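Local structure of TRAP-type transporter, periplasmic component (Cupriavidus necator, 4P8B) at residues D124-G129 with E336-K341. The protein binds (S)-2-acetolactate and probably serves as the periplasmic solute-binding component of a TRAP-type transporter. Sequence-based numbering, arbitrary orientation.
Sequences DALTQG and EGAIAK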
loop_
_atom_site.group_PDB
_atom_site.type_symbol
_atom_site.label_atom_id
_atom_site.label_comp_id
_atom_site.label_asym_id
_atom_site.label_seq_id
_atom_site.Cartn_x
_atom_site.Cartn_y
_atom_site.Cartn_z
ATOM N N ASP A 124 5.604 -11.968 -0.235
ATOM C CA ASP A 124 5.038 -12.982 0.647
ATOM C C ASP A 124 6.088 -13.496 1.623
ATOM O O ASP A 124 5.763 -13.834 2.757
ATOM C CB ASP A 124 4.440 -14.140 -0.165
ATOM C CG ASP A 124 3.145 -13.755 -0.871
ATOM O OD1 ASP A 124 2.484 -12.789 -0.435
ATOM O OD2 ASP A 124 2.778 -14.459 -1.832
ATOM N N ALA A 125 7.347 -13.580 1.193
ATOM C CA ALA A 125 8.414 -14.032 2.087
ATOM C C ALA A 125 8.577 -13.087 3.265
ATOM O O ALA A 125 8.990 -13.514 4.336
ATOM C CB ALA A 125 9.718 -14.186 1.338
ATOM N N LEU A 126 8.259 -11.824 3.069
ATOM C CA LEU A 126 8.319 -10.851 4.153
ATOM C C LEU A 126 7.088 -10.948 5.038
ATOM O O LEU A 126 7.201 -11.154 6.250
ATOM C CB LEU A 126 8.508 -9.437 3.618
ATOM C CG LEU A 126 9.722 -9.236 2.713
ATOM C CD1 LEU A 126 9.903 -7.763 2.444
ATOM C CD2 LEU A 126 10.955 -9.832 3.329
ATOM N N THR A 127 5.908 -10.815 4.450
ATOM C CA THR A 127 4.710 -10.730 5.271
ATOM C C THR A 127 4.441 -12.038 6.010
ATOM O O THR A 127 3.917 -12.026 7.133
ATOM C CB THR A 127 3.483 -10.398 4.432
ATOM O OG1 THR A 127 3.321 -11.431 3.454
ATOM C CG2 THR A 127 3.613 -9.024 3.749
ATOM N N GLN A 128 4.821 -13.172 5.416
ATOM C CA GLN A 128 4.512 -14.473 5.998
ATOM C C GLN A 128 5.671 -15.005 6.831
ATOM O O GLN A 128 5.566 -16.084 7.388
ATOM C CB GLN A 128 4.141 -15.480 4.901
ATOM C CG GLN A 128 2.951 -15.013 4.088
ATOM C CD GLN A 128 2.718 -15.799 2.818
ATOM O OE1 GLN A 128 3.499 -16.677 2.457
ATOM N NE2 GLN A 128 1.642 -15.456 2.108
ATOM N N GLY A 129 6.763 -14.244 6.937
ATOM C CA GLY A 129 7.963 -14.696 7.618
ATOM C C GLY A 129 8.358 -13.863 8.830
ATOM O O GLY A 129 7.530 -13.155 9.410
ATOM N N GLU A 336 16.219 -8.997 3.250
ATOM C CA GLU A 336 17.082 -9.348 2.116
ATOM C C GLU A 336 17.309 -10.843 2.065
ATOM O O GLU A 336 17.272 -11.463 1.006
ATOM C CB GLU A 336 18.407 -8.589 2.194
ATOM C CG GLU A 336 18.268 -7.085 2.000
ATOM C CD GLU A 336 19.489 -6.291 2.422
ATOM O OE1 GLU A 336 20.429 -6.879 3.006
ATOM O OE2 GLU A 336 19.529 -5.069 2.168
ATOM N N GLY A 337 17.579 -11.435 3.222
ATOM C CA GLY A 337 17.821 -12.864 3.277
ATOM C C GLY A 337 16.609 -13.719 2.981
ATOM O O GLY A 337 16.703 -14.725 2.289
ATOM N N ALA A 338 15.465 -13.324 3.517
ATOM C CA ALA A 338 14.221 -14.036 3.237
ATOM C C ALA A 338 13.898 -14.027 1.748
ATOM O O ALA A 338 13.451 -15.033 1.186
ATOM C CB ALA A 338 13.079 -13.415 4.032
ATOM N N ILE A 339 14.139 -12.885 1.115
ATOM C CA ILE A 339 13.933 -12.761 -0.313
ATOM C C ILE A 339 14.929 -13.643 -1.093
ATOM O O ILE A 339 14.541 -14.364 -2.004
ATOM C CB ILE A 339 14.007 -11.282 -0.706
ATOM C CG1 ILE A 339 12.785 -10.576 -0.124
ATOM C CG2 ILE A 339 14.114 -11.113 -2.209
ATOM C CD1 ILE A 339 12.920 -9.079 -0.153
ATOM N N ALA A 340 16.200 -13.643 -0.699
ATOM C CA ALA A 340 17.198 -14.449 -1.383
ATOM C C ALA A 340 16.876 -15.936 -1.306
ATOM O O ALA A 340 17.208 -16.688 -2.225
ATOM C CB ALA A 340 18.580 -14.189 -0.804
ATOM N N LYS A 341 16.248 -16.362 -0.205
ATOM C CA LYS A 341 15.944 -17.772 0.016
ATOM C C LYS A 341 14.542 -18.180 -0.426
ATOM O O LYS A 341 14.154 -19.340 -0.279
ATOM C CB LYS A 341 16.133 -18.125 1.488
ATOM C CG LYS A 341 17.549 -17.967 1.984
ATOM C CD LYS A 341 17.627 -18.288 3.461
ATOM C CE LYS A 341 19.058 -18.343 3.957
ATOM N NZ LYS A 341 19.089 -18.661 5.411
#
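Ala-125 and Ala-338 face each other where the ends of helices 120-127 and 329-340 meet, each directing its methyl group toward the other helix. With such small side chains here, the backbones come to 5.9 Å between Ala-125 CA and Ala-338 CA. The two methyls pass beside one another, Ala-125 CB to Ala-338 CB being 4.4 Å. Each also lies against the opposing main chain: Ala-125 CB is 3.8 Å from Ala-338 O, while Ala-338 CB is 4.1 Å from Ala-125 O. The larger residues flank this shallow pairing on its buried side. Leu-126 leaves its helix alongside the interface, and with CG anti to the carbonyl carbon (chi1 -56°) and the chain extended beyond it (chi2 -171°) the branched end is carried over to the second helix. There CD2 sits in the notch between Ala-338 and Ile-339, 4.2 Å from Ala-338 CB and 4.0 Å from Ile-339 CG1. The CG1-CD1 arm of Ile-339 runs slantwise across the leucine fork, its CD1 set against both methyls, 4.1 Å from Leu-126 CD2 and 4.2 Å from Leu-126 CD1. Leu-110 and Met-117 also pack on Leu-126, as Leu-116 and Pro-118 do on Ile-339. Away from the acetolactate pocket, this apolar helix-helix interface joins the C-terminal helix to helix 120-127 in the periplasmic-binding-protein fold of this family 7 protein.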